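Local coordinates for protein HTPA Reductase (Selaginella moellendorffii, PDB 5U5I) that probably reduces 4-hydroxy-tetrahydrodipicolinate to tetrahydrodipicolinate with NADH or NADPH, a step of lysine biosynthesis by the diaminopimelate pathway, at residues T36-G41 / R55-R60; V74-Y79 / Q95-V100; Y153-T158 / L184-E189. All coordinates share one frame; numbering follows the deposited sequence.

Interactions 1 and 2 belong to the nucleotide-binding part of the chain and both touch the same NAD. Interaction 1 (36-41 with 55-60) meets the adenosine half, at the adenine and its ribose. Interaction 2 (74-79 with 95-100) reaches the nicotinamide half through Tyr-79. Their centres are about 17 Å apart and their nearest atoms about 7 Å, so they do not touch, and the dinucleotide spans both. Interaction 3 (153-158 with 184-189) lies in the C-terminal part of the chain, on the opposite side of the chain's centre. Its centre is about 43 Å from that of interaction 1 and about 38 Å from that of interaction 2. It is structural packing away from the cofactor.

Interaction 1. Residues T36-G41 / R55-R60; sequences TGPGRG and REVSER. With NAD (nicotinamide-adenine-dinucleotide), chain E.
Thr-36 and Glu-56 form a parallel beta bridge between the ends of two strands. Its backbone bond runs from Thr-36 N to Arg-55 O (3.0 Å, 160° at the hydrogen). The hydroxyl of Thr-36 is taken by Asp-10, itself an NAD-binding residue.

One water ties the turn that follows to the second segment. It donates to Gly-37 O (2.6 Å) and to Arg-40 O (2.9 Å), and accepts a weak bond from Val-57 N. Gly-37 to Arg-40 is a type II beta turn, with Gly-39 at its positive-phi corner.

Apolar contact is slight: Pro-38 CD lies 4.2 Å from Val-57 CG1. Separately, Glu-56 CG makes van der Waals contact with the carbonyl oxygen of Arg-40.

Charge is held within 55-60. Arg-55 NE meets Glu-59 OE1 at 3.2 Å, in the guanidinium plane but above the carboxylate plane. The other oxygen, OE2, accepts from Glu-56 N.

Both segments meet the cofactor. Pro-38 CD lies 3.7 Å from adenine N7A, and Val-57 CG2 3.6 Å from N6A, on the same side of the adenine plane. With CG1 lodged between N and C (chi1 69°), Val-57 turns CG2 to the base. Gly-37 N gives a weak bond to ribose O2B (3.2 Å), where a side chain would collide. This is the adenosine end of a Rossmann-type dinucleotide site.

Interaction 2. Residues V74-Y79 / Q95-V100; sequences VIVVDY and QGLPFV. With NAD (nicotinamide-adenine-dinucleotide), chain E.
A beta-alpha-beta unit, strand 75-78, helix 85-94 and strand 99-101, sets Val-76 beside Phe-99 and Val-77 beside Val-100 in parallel register. Three backbone bonds join the strands. Val-76 N donates to Pro-98 O (2.9 Å, 169° at the hydrogen), Val-100 N to Val-76 O (2.8 Å), and Asp-78 N to Val-100 O (2.9 Å). CA-H groups of Ile-75, Phe-99 and Val-77 add weaker contacts to the same carbonyl oxygens.

The side chains are almost all apolar. At the strand entrance Val-74 CG1 meets Leu-97 CD2 at 3.6 Å, and helix 60-70 packs on both residues. Ile-75 crosses Pro-98 at about a right angle, its CG1 on the ring CG at 3.9 Å. Its other branch, CG2, reaches Val-100 CG2. On the opposite face the side chains of Val-76 and Phe-99 meet through their CB atoms. With CG set between the backbone N and carbonyl carbon (chi1 67°), the Phe-99 ring leads away from Val-76 and meets Tyr-92 of helix 85-94.

Asp-78 is the polar exception. Its OD2 bonds to Tyr-92 and Asn-88, and its OD1 to Thr-80 and Thr-103, so both oxygens are satisfied in a buried place.

Just past the strand, Tyr-79 turns the edge of its ring to the cofactor. CD1 lies 3.6 Å from NAD O4D, and CE1 3.7 Å from C2N. Its hydroxyl bonds to Thr-246 of helix 240-259. An alanine here keeps none of the ring; the ribose and the nicotinamide would probably lose this flank, and Thr-246 this hydroxyl partner. The parallel pair, with Tyr-79 at its C-terminal end against the NAD, is the arrangement of a Rossmann-type nucleotide-binding fold, as expected of this family.

Interaction 3. Residues Y153-T158 / L184-E189; sequences YTLQVT and LDFKDE
Leu-155 lies over one face of the Phe-186 ring. Its CD2 is 4.0 Å from the ring centroid and 25° off the normal, a CH-pi contact shifted toward the rim. The closest ring atom is CG, 3.6 Å from CD2. The two side chains cross at about a right angle. CG of Phe-186 stands opposite its own backbone N (chi1 -166°), which stretches the ring out toward strand 154-161. There it also reaches the backbone: CE1 is 3.2 Å from Leu-155 O. The far end of the ring meets the next inward residue of the strand. Val-157 CG2 touches CZ at 3.8 Å, at an oblique angle.

Leu-184 fills the other end of the contact. Its CG lies 3.9 Å from Leu-155 CB. Its CD1 is pressed close to Tyr-153 O, at 3.1 Å, and also meets Tyr-153 CB at 3.8 Å. Leu-155 is thus wedged between Leu-184 and Phe-186. Thr-154 and Gln-156 point the other way, as the alternation of a strand requires.

Helix 170-181 closes the cluster, with Leu-179 on Leu-155 and Ile-176 on both Val-157 and Phe-186. The ring of Tyr-153 turns off to meet Phe-150 edge-to-face, and Tyr-153 also packs on Gln-131 of the second subunit. Arg-180 binds Phe-186 O and makes a salt bridge to Asp-188.

Strand 154-161, helix 170-181 and the parallel strand 192-194 form a beta-alpha-beta crossover, and 184-189 lies on its return connection to the edge strand. No hydrogen bond passes between 153-158 and 184-189. Their contact is apolar packing with one CH-pi contact and rests on fit and burial; the polar ties of the loop run to helix 170-181 and, through strand 192-194, to the same sheet.

Interaction 1. Residues T36-G41 / R55-R60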
loop_
_atom_site.group_PDB
_atom_site.type_symbol
_atom_site.label_atom_id
_atom_site.label_comp_id
_atom_site.label_asym_id
_atom_site.label_seq_id
_atom_site.Cartn_x
_atom_site.Cartn_y
_atom_site.Cartn_z
ATOM N N THR B 36 26.849 2.356 -27.840
ATOM C CA THR B 36 26.363 0.977 -27.779
ATOM C C THR B 36 27.455 0.088 -27.185
ATOM O O THR B 36 28.598 0.518 -27.056
ATOM C CB THR B 36 25.897 0.480 -29.172
ATOM O OG1 THR B 36 25.243 -0.784 -29.043
ATOM C CG2 THR B 36 27.096 0.336 -30.197
ATOM N N GLY B 37 27.101 -1.146 -26.833
ATOM C CA GLY B 37 27.956 -2.002 -26.019
ATOM C C GLY B 37 29.071 -2.736 -26.753
ATOM O O GLY B 37 29.174 -2.649 -27.973
ATOM N N PRO B 38 29.921 -3.464 -25.999
ATOM C CA PRO B 38 30.974 -4.281 -26.600
ATOM C C PRO B 38 30.376 -5.343 -27.526
ATOM O O PRO B 38 29.299 -5.889 -27.229
ATOM C CB PRO B 38 31.662 -4.936 -25.389
ATOM C CG PRO B 38 31.303 -4.097 -24.215
ATOM C CD PRO B 38 29.955 -3.515 -24.521
ATOM N N GLY B 39 31.048 -5.596 -28.647
ATOM C CA GLY B 39 30.543 -6.501 -29.687
ATOM C C GLY B 39 29.667 -5.843 -30.757
ATOM O O GLY B 39 29.639 -6.313 -31.891
ATOM N N ARG B 40 28.969 -4.759 -30.414
ATOM C CA ARG B 40 28.059 -4.098 -31.347
ATOM C C ARG B 40 28.842 -3.133 -32.222
ATOM O O ARG B 40 29.764 -2.476 -31.746
ATOM C CB ARG B 40 26.956 -3.351 -30.588
ATOM C CG ARG B 40 26.130 -4.214 -29.632
ATOM C CD ARG B 40 25.338 -5.319 -30.336
ATOM N NE ARG B 40 24.453 -4.818 -31.399
ATOM C CZ ARG B 40 23.906 -5.563 -32.371
ATOM N NH1 ARG B 40 24.110 -6.877 -32.448
ATOM N NH2 ARG B 40 23.134 -4.984 -33.290
ATOM N N GLY B 41 28.478 -3.056 -33.498
ATOM C CA GLY B 41 29.128 -2.141 -34.443
ATOM C C GLY B 41 28.510 -0.757 -34.400
ATOM O O GLY B 41 27.415 -0.566 -33.861
ATOM N N ARG B 55 27.694 4.931 -31.866
ATOM C CA ARG B 55 29.129 4.699 -31.865
ATOM C C ARG B 55 29.488 3.648 -30.837
ATOM O O ARG B 55 28.799 3.470 -29.828
ATOM C CB ARG B 55 29.869 6.004 -31.560
ATOM C CG ARG B 55 29.502 7.162 -32.489
ATOM C CD ARG B 55 30.249 7.110 -33.810
ATOM N NE ARG B 55 31.600 7.655 -33.675
ATOM C CZ ARG B 55 31.925 8.959 -33.623
ATOM N NH1 ARG B 55 31.006 9.927 -33.709
ATOM N NH2 ARG B 55 33.209 9.302 -33.494
ATOM N N GLU B 56 30.597 2.974 -31.092
ATOM C CA GLU B 56 31.080 1.872 -30.264
ATOM C C GLU B 56 31.594 2.440 -28.941
ATOM O O GLU B 56 32.139 3.545 -28.918
ATOM C CB GLU B 56 32.185 1.095 -31.034
ATOM C CG GLU B 56 31.706 0.468 -32.351
ATOM C CD GLU B 56 32.821 0.109 -33.337
ATOM O OE1 GLU B 56 32.617 0.317 -34.559
ATOM O OE2 GLU B 56 33.892 -0.389 -32.919
ATOM N N VAL B 57 31.397 1.711 -27.838
ATOM C CA VAL B 57 31.788 2.203 -26.504
ATOM C C VAL B 57 33.278 2.551 -26.360
ATOM O O VAL B 57 33.627 3.403 -25.562
ATOM C CB VAL B 57 31.382 1.229 -25.361
ATOM C CG1 VAL B 57 32.190 -0.061 -25.399
ATOM C CG2 VAL B 57 31.509 1.905 -23.997
ATOM N N SER B 58 34.146 1.906 -27.132
ATOM C CA SER B 58 35.566 2.268 -27.132
ATOM C C SER B 58 35.814 3.684 -27.684
ATOM O O SER B 58 36.857 4.272 -27.411
ATOM C CB SER B 58 36.383 1.233 -27.900
ATOM O OG SER B 58 35.863 1.063 -29.198
ATOM N N GLU B 59 34.853 4.235 -28.431
ATOM C CA GLU B 59 34.915 5.626 -28.903
ATOM C C GLU B 59 34.410 6.666 -27.860
ATOM O O GLU B 59 34.342 7.859 -28.163
ATOM C CB GLU B 59 34.135 5.778 -30.221
ATOM C CG GLU B 59 34.459 4.738 -31.301
ATOM C CD GLU B 59 33.817 5.058 -32.659
ATOM O OE1 GLU B 59 34.317 5.986 -33.327
ATOM O OE2 GLU B 59 32.820 4.386 -33.064
ATOM N N ARG B 60 34.110 6.217 -26.642
ATOM C CA ARG B 60 33.419 7.020 -25.607
ATOM C C ARG B 60 34.028 8.401 -25.358
ATOM O O ARG B 60 33.293 9.388 -25.302
ATOM C CB ARG B 60 33.353 6.223 -24.288
ATOM C CG ARG B 60 32.855 6.988 -23.076
ATOM C CD ARG B 60 32.538 6.045 -21.924
ATOM N NE ARG B 60 33.745 5.496 -21.295
ATOM C CZ ARG B 60 33.750 4.729 -20.199
ATOM N NH1 ARG B 60 32.611 4.395 -19.596
ATOM N NH2 ARG B 60 34.898 4.288 -19.703
HETATM P PA NAD E . 19.077 -4.640 -23.907
HETATM O O1A NAD E . 20.104 -5.745 -23.872
HETATM O O2A NAD E . 17.897 -4.731 -24.833
HETATM O O5B NAD E . 19.825 -3.244 -24.173
HETATM C C5B NAD E . 21.015 -2.929 -23.457
HETATM C C4B NAD E . 22.026 -2.333 -24.425
HETATM O O4B NAD E . 23.139 -1.809 -23.703
HETATM C C3B NAD E . 22.596 -3.329 -25.431
HETATM O O3B NAD E . 22.217 -2.909 -26.750
HETATM C C2B NAD E . 24.104 -3.273 -25.208
HETATM O O2B NAD E . 24.864 -3.357 -26.413
HETATM C C1B NAD E . 24.287 -1.920 -24.544
HETATM N N9A NAD E . 25.517 -1.716 -23.747
HETATM C C8A NAD E . 26.155 -2.619 -22.982
HETATM N N7A NAD E . 27.236 -2.065 -22.386
HETATM C C5A NAD E . 27.292 -0.783 -22.764
HETATM C C6A NAD E . 28.191 0.353 -22.503
HETATM N N6A NAD E . 29.260 0.206 -21.688
HETATM N N1A NAD E . 27.896 1.528 -23.089
HETATM C C2A NAD E . 26.837 1.686 -23.911
HETATM N N3A NAD E . 25.985 0.684 -24.202
HETATM C C4A NAD E . 26.156 -0.552 -23.666
HETATM O O3 NAD E . 18.555 -4.492 -22.386
HETATM P PN NAD E . 17.203 -3.717 -21.990
HETATM O O1N NAD E . 16.098 -4.726 -22.142
HETATM O O2N NAD E . 17.120 -2.408 -22.728
HETATM O O5D NAD E . 17.495 -3.414 -20.443
HETATM C C5D NAD E . 18.673 -2.668 -20.149
HETATM C C4D NAD E . 18.838 -2.439 -18.663
HETATM O O4D NAD E . 17.745 -1.647 -18.174
HETATM C C3D NAD E . 18.820 -3.753 -17.900
HETATM O O3D NAD E . 19.801 -3.695 -16.865
HETATM C C2D NAD E . 17.420 -3.830 -17.320
HETATM O O2D NAD E . 17.357 -4.572 -16.103
HETATM C C1D NAD E . 17.138 -2.353 -17.078
HETATM N N1N NAD E . 15.728 -1.952 -16.955
HETATM C C2N NAD E . 15.491 -0.947 -16.106
HETATM C C3N NAD E . 14.221 -0.438 -15.893
HETATM C C7N NAD E . 13.979 0.686 -14.921
HETATM O O7N NAD E . 12.852 1.146 -14.852
HETATM N N7N NAD E . 14.936 1.208 -14.148
HETATM C C4N NAD E . 13.167 -0.998 -16.610
HETATM C C5N NAD E . 13.419 -2.036 -17.501
HETATM C C6N NAD E . 14.723 -2.499 -17.663
HETATM O O HOH W 1 30.805 -1.175 -29.340
#

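Interaction 2. Residues V74-Y79 / Q95-V100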
loop_
_atom_site.group_PDB
_atom_site.type_symbol
_atom_site.label_atom_id
_atom_site.label_comp_id
_atom_site.label_asym_id
_atom_site.label_seq_id
_atom_site.Cartn_x
_atom_site.Cartn_y
_atom_site.Cartn_z
ATOM N N VAL B 74 23.740 18.833 -21.623
ATOM C CA VAL B 74 23.310 17.459 -21.797
ATOM C C VAL B 74 23.158 16.676 -20.483
ATOM O O VAL B 74 23.971 16.805 -19.575
ATOM C CB VAL B 74 24.269 16.690 -22.754
ATOM C CG1 VAL B 74 25.675 16.582 -22.168
ATOM C CG2 VAL B 74 23.705 15.313 -23.096
ATOM N N ILE B 75 22.098 15.880 -20.410
ATOM C CA ILE B 75 21.893 14.898 -19.360
ATOM C C ILE B 75 21.986 13.559 -20.062
ATOM O O ILE B 75 21.344 13.353 -21.093
ATOM C CB ILE B 75 20.511 15.081 -18.667
ATOM C CG1 ILE B 75 20.517 16.365 -17.839
ATOM C CG2 ILE B 75 20.177 13.902 -17.772
ATOM C CD1 ILE B 75 19.165 16.784 -17.277
ATOM N N VAL B 76 22.804 12.656 -19.536
ATOM C CA VAL B 76 22.946 11.315 -20.104
ATOM C C VAL B 76 21.919 10.396 -19.459
ATOM O O VAL B 76 21.789 10.371 -18.239
ATOM C CB VAL B 76 24.362 10.737 -19.866
ATOM C CG1 VAL B 76 24.467 9.305 -20.366
ATOM C CG2 VAL B 76 25.408 11.611 -20.534
ATOM N N VAL B 77 21.190 9.651 -20.285
ATOM C CA VAL B 77 20.288 8.629 -19.823
ATOM C C VAL B 77 20.925 7.278 -20.149
ATOM O O VAL B 77 21.250 7.004 -21.325
ATOM C CB VAL B 77 18.908 8.777 -20.480
ATOM C CG1 VAL B 77 17.996 7.626 -20.087
ATOM C CG2 VAL B 77 18.294 10.104 -20.077
ATOM N N ASP B 78 21.098 6.456 -19.111
ATOM C CA ASP B 78 21.839 5.195 -19.182
ATOM C C ASP B 78 20.919 3.990 -18.963
ATOM O O ASP B 78 20.399 3.773 -17.836
ATOM C CB ASP B 78 22.965 5.218 -18.139
ATOM C CG ASP B 78 23.946 4.060 -18.282
ATOM O OD1 ASP B 78 23.567 2.870 -18.159
ATOM O OD2 ASP B 78 25.131 4.348 -18.489
ATOM N N TYR B 79 20.678 3.256 -20.051
ATOM C CA TYR B 79 20.049 1.949 -20.024
ATOM C C TYR B 79 20.938 1.025 -20.839
ATOM O O TYR B 79 20.755 0.858 -22.058
ATOM C CB TYR B 79 18.627 1.997 -20.592
ATOM C CG TYR B 79 17.601 2.588 -19.648
ATOM C CD1 TYR B 79 16.998 1.803 -18.660
ATOM C CD2 TYR B 79 17.213 3.917 -19.748
ATOM C CE1 TYR B 79 16.041 2.320 -17.808
ATOM C CE2 TYR B 79 16.256 4.452 -18.884
ATOM C CZ TYR B 79 15.675 3.647 -17.909
ATOM O OH TYR B 79 14.716 4.171 -17.042
ATOM N N GLN B 95 33.602 13.232 -15.667
ATOM C CA GLN B 95 33.321 14.310 -16.653
ATOM C C GLN B 95 32.389 15.425 -16.133
ATOM O O GLN B 95 32.138 16.385 -16.861
ATOM C CB GLN B 95 32.709 13.747 -17.952
ATOM C CG GLN B 95 33.542 12.723 -18.711
ATOM C CD GLN B 95 34.721 13.315 -19.478
ATOM O OE1 GLN B 95 34.639 14.409 -20.045
ATOM N NE2 GLN B 95 35.826 12.572 -19.517
ATOM N N GLY B 96 31.870 15.310 -14.908
ATOM C CA GLY B 96 30.825 16.210 -14.415
ATOM C C GLY B 96 29.508 16.144 -15.197
ATOM O O GLY B 96 28.724 17.094 -15.154
ATOM N N LEU B 97 29.269 15.035 -15.906
ATOM C CA LEU B 97 28.073 14.868 -16.715
ATOM C C LEU B 97 26.895 14.478 -15.822
ATOM O O LEU B 97 26.959 13.441 -15.154
ATOM C CB LEU B 97 28.255 13.757 -17.747
ATOM C CG LEU B 97 28.931 14.092 -19.072
ATOM C CD1 LEU B 97 29.376 12.813 -19.791
ATOM C CD2 LEU B 97 27.971 14.904 -19.930
ATOM N N PRO B 98 25.811 15.282 -15.818
ATOM C CA PRO B 98 24.637 14.792 -15.084
ATOM C C PRO B 98 24.010 13.584 -15.773
ATOM O O PRO B 98 24.055 13.475 -17.014
ATOM C CB PRO B 98 23.683 15.982 -15.098
ATOM C CG PRO B 98 24.066 16.761 -16.307
ATOM C CD PRO B 98 25.556 16.585 -16.461
ATOM N N PHE B 99 23.440 12.675 -14.984
ATOM C CA PHE B 99 22.870 11.464 -15.559
ATOM C C PHE B 99 21.663 10.876 -14.831
ATOM O O PHE B 99 21.481 11.036 -13.619
ATOM C CB PHE B 99 23.948 10.390 -15.749
ATOM C CG PHE B 99 24.505 9.855 -14.472
ATOM C CD1 PHE B 99 25.497 10.543 -13.793
ATOM C CD2 PHE B 99 24.021 8.668 -13.927
ATOM C CE1 PHE B 99 26.002 10.061 -12.595
ATOM C CE2 PHE B 99 24.525 8.174 -12.732
ATOM C CZ PHE B 99 25.521 8.872 -12.066
ATOM N N VAL B 100 20.866 10.169 -15.616
ATOM C CA VAL B 100 19.742 9.407 -15.139
ATOM C C VAL B 100 20.055 7.974 -15.484
ATOM O O VAL B 100 20.142 7.641 -16.651
ATOM C CB VAL B 100 18.436 9.849 -15.830
ATOM C CG1 VAL B 100 17.288 8.924 -15.460
ATOM C CG2 VAL B 100 18.105 11.276 -15.448
HETATM P PA NAD E . 19.077 -4.640 -23.907
HETATM O O1A NAD E . 20.104 -5.745 -23.872
HETATM O O2A NAD E . 17.897 -4.731 -24.833
HETATM O O5B NAD E . 19.825 -3.244 -24.173
HETATM C C5B NAD E . 21.015 -2.929 -23.457
HETATM C C4B NAD E . 22.026 -2.333 -24.425
HETATM O O4B NAD E . 23.139 -1.809 -23.703
HETATM C C3B NAD E . 22.596 -3.329 -25.431
HETATM O O3B NAD E . 22.217 -2.909 -26.750
HETATM C C2B NAD E . 24.104 -3.273 -25.208
HETATM O O2B NAD E . 24.864 -3.357 -26.413
HETATM C C1B NAD E . 24.287 -1.920 -24.544
HETATM N N9A NAD E . 25.517 -1.716 -23.747
HETATM C C8A NAD E . 26.155 -2.619 -22.982
HETATM N N7A NAD E . 27.236 -2.065 -22.386
HETATM C C5A NAD E . 27.292 -0.783 -22.764
HETATM C C6A NAD E . 28.191 0.353 -22.503
HETATM N N6A NAD E . 29.260 0.206 -21.688
HETATM N N1A NAD E . 27.896 1.528 -23.089
HETATM C C2A NAD E . 26.837 1.686 -23.911
HETATM N N3A NAD E . 25.985 0.684 -24.202
HETATM C C4A NAD E . 26.156 -0.552 -23.666
HETATM O O3 NAD E . 18.555 -4.492 -22.386
HETATM P PN NAD E . 17.203 -3.717 -21.990
HETATM O O1N NAD E . 16.098 -4.726 -22.142
HETATM O O2N NAD E . 17.120 -2.408 -22.728
HETATM O O5D NAD E . 17.495 -3.414 -20.443
HETATM C C5D NAD E . 18.673 -2.668 -20.149
HETATM C C4D NAD E . 18.838 -2.439 -18.663
HETATM O O4D NAD E . 17.745 -1.647 -18.174
HETATM C C3D NAD E . 18.820 -3.753 -17.900
HETATM O O3D NAD E . 19.801 -3.695 -16.865
HETATM C C2D NAD E . 17.420 -3.830 -17.320
HETATM O O2D NAD E . 17.357 -4.572 -16.103
HETATM C C1D NAD E . 17.138 -2.353 -17.078
HETATM N N1N NAD E . 15.728 -1.952 -16.955
HETATM C C2N NAD E . 15.491 -0.947 -16.106
HETATM C C3N NAD E . 14.221 -0.438 -15.893
HETATM C C7N NAD E . 13.979 0.686 -14.921
HETATM O O7N NAD E . 12.852 1.146 -14.852
HETATM N N7N NAD E . 14.936 1.208 -14.148
HETATM C C4N NAD E . 13.167 -0.998 -16.610
HETATM C C5N NAD E . 13.419 -2.036 -17.501
HETATM C C6N NAD E . 14.723 -2.499 -17.663
#

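Interaction 3. Residues Y153-T158 / L184-E189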
loop_
_atom_site.group_PDB
_atom_site.type_symbol
_atom_site.label_atom_id
_atom_site.label_comp_id
_atom_site.label_asym_id
_atom_site.label_seq_id
_atom_site.Cartn_x
_atom_site.Cartn_y
_atom_site.Cartn_z
ATOM N N TYR B 153 -1.288 -13.617 9.140
ATOM C CA TYR B 153 -1.826 -13.817 7.788
ATOM C C TYR B 153 -0.844 -14.627 6.931
ATOM O O TYR B 153 0.342 -14.740 7.250
ATOM C CB TYR B 153 -2.157 -12.477 7.091
ATOM C CG TYR B 153 -3.459 -11.809 7.517
ATOM C CD1 TYR B 153 -3.799 -11.662 8.867
ATOM C CD2 TYR B 153 -4.337 -11.287 6.566
ATOM C CE1 TYR B 153 -4.985 -11.042 9.254
ATOM C CE2 TYR B 153 -5.522 -10.667 6.939
ATOM C CZ TYR B 153 -5.843 -10.549 8.284
ATOM O OH TYR B 153 -7.010 -9.936 8.652
ATOM N N THR B 154 -1.379 -15.206 5.860
ATOM C CA THR B 154 -0.611 -15.954 4.864
ATOM C C THR B 154 -0.356 -15.048 3.653
ATOM O O THR B 154 -1.261 -14.341 3.207
ATOM C CB THR B 154 -1.384 -17.219 4.441
ATOM O OG1 THR B 154 -1.510 -18.083 5.573
ATOM C CG2 THR B 154 -0.674 -17.978 3.328
ATOM N N LEU B 155 0.877 -15.068 3.147
ATOM C CA LEU B 155 1.271 -14.323 1.944
ATOM C C LEU B 155 1.554 -15.294 0.801
ATOM O O LEU B 155 2.324 -16.231 0.979
ATOM C CB LEU B 155 2.525 -13.488 2.221
ATOM C CG LEU B 155 3.172 -12.719 1.052
ATOM C CD1 LEU B 155 2.190 -11.749 0.416
ATOM C CD2 LEU B 155 4.420 -11.972 1.496
ATOM N N GLN B 156 0.921 -15.068 -0.353
ATOM C CA GLN B 156 1.317 -15.680 -1.634
ATOM C C GLN B 156 1.779 -14.559 -2.577
ATOM O O GLN B 156 1.084 -13.544 -2.715
ATOM C CB GLN B 156 0.151 -16.414 -2.285
ATOM C CG GLN B 156 -0.402 -17.578 -1.483
ATOM C CD GLN B 156 -1.761 -18.055 -1.982
ATOM O OE1 GLN B 156 -2.639 -18.364 -1.185
ATOM N NE2 GLN B 156 -1.937 -18.117 -3.296
ATOM N N VAL B 157 2.939 -14.741 -3.217
ATOM C CA VAL B 157 3.463 -13.778 -4.203
ATOM C C VAL B 157 3.773 -14.520 -5.495
ATOM O O VAL B 157 4.564 -15.466 -5.501
ATOM C CB VAL B 157 4.743 -13.060 -3.724
ATOM C CG1 VAL B 157 5.228 -12.056 -4.774
ATOM C CG2 VAL B 157 4.509 -12.375 -2.388
ATOM N N THR B 158 3.144 -14.090 -6.581
ATOM C CA THR B 158 3.400 -14.668 -7.886
ATOM C C THR B 158 3.776 -13.559 -8.888
ATOM O O THR B 158 3.250 -12.442 -8.853
ATOM C CB THR B 158 2.246 -15.585 -8.366
ATOM O OG1 THR B 158 2.516 -16.030 -9.703
ATOM C CG2 THR B 158 0.907 -14.883 -8.357
ATOM N N LEU B 184 4.120 -10.708 8.050
ATOM C CA LEU B 184 4.052 -11.878 7.186
ATOM C C LEU B 184 5.363 -12.658 7.289
ATOM O O LEU B 184 6.436 -12.067 7.381
ATOM C CB LEU B 184 3.769 -11.491 5.728
ATOM C CG LEU B 184 2.339 -11.122 5.327
ATOM C CD1 LEU B 184 1.358 -12.211 5.741
ATOM C CD2 LEU B 184 1.905 -9.774 5.882
ATOM N N ASP B 185 5.253 -13.986 7.306
ATOM C CA ASP B 185 6.404 -14.887 7.311
ATOM C C ASP B 185 6.522 -15.490 5.908
ATOM O O ASP B 185 5.653 -16.268 5.483
ATOM C CB ASP B 185 6.225 -15.990 8.361
ATOM C CG ASP B 185 7.389 -16.976 8.389
ATOM O OD1 ASP B 185 8.533 -16.557 8.101
ATOM O OD2 ASP B 185 7.165 -18.173 8.705
ATOM N N PHE B 186 7.595 -15.120 5.203
ATOM C CA PHE B 186 7.736 -15.414 3.779
ATOM C C PHE B 186 9.193 -15.280 3.323
ATOM O O PHE B 186 9.727 -14.177 3.261
ATOM C CB PHE B 186 6.838 -14.446 2.996
ATOM C CG PHE B 186 6.623 -14.823 1.565
ATOM C CD1 PHE B 186 5.566 -15.653 1.206
ATOM C CD2 PHE B 186 7.454 -14.323 0.569
ATOM C CE1 PHE B 186 5.354 -15.994 -0.120
ATOM C CE2 PHE B 186 7.250 -14.660 -0.758
ATOM C CZ PHE B 186 6.197 -15.492 -1.105
ATOM N N LYS B 187 9.836 -16.401 3.014
ATOM C CA LYS B 187 11.186 -16.388 2.430
ATOM C C LYS B 187 11.137 -15.951 0.953
ATOM O O LYS B 187 10.119 -16.112 0.279
ATOM C CB LYS B 187 11.846 -17.761 2.571
ATOM N N ASP B 188 12.240 -15.391 0.464
ATOM C CA ASP B 188 12.322 -14.904 -0.918
ATOM C C ASP B 188 12.107 -15.989 -1.969
ATOM O O ASP B 188 11.439 -15.740 -2.971
ATOM C CB ASP B 188 13.655 -14.175 -1.159
ATOM C CG ASP B 188 13.713 -12.809 -0.460
ATOM O OD1 ASP B 188 12.650 -12.298 -0.026
ATOM O OD2 ASP B 188 14.816 -12.233 -0.349
ATOM N N GLU B 189 12.613 -17.197 -1.724
ATOM C CA GLU B 189 12.432 -18.302 -2.681
ATOM C C GLU B 189 10.989 -18.856 -2.757
ATOM O O GLU B 189 10.695 -19.677 -3.625
ATOM C CB GLU B 189 13.477 -19.427 -2.461
ATOM C CG GLU B 189 13.186 -20.478 -1.380
ATOM C CD GLU B 189 13.878 -20.209 -0.048
ATOM O OE1 GLU B 189 13.814 -19.060 0.451
ATOM O OE2 GLU B 189 14.472 -21.158 0.505
#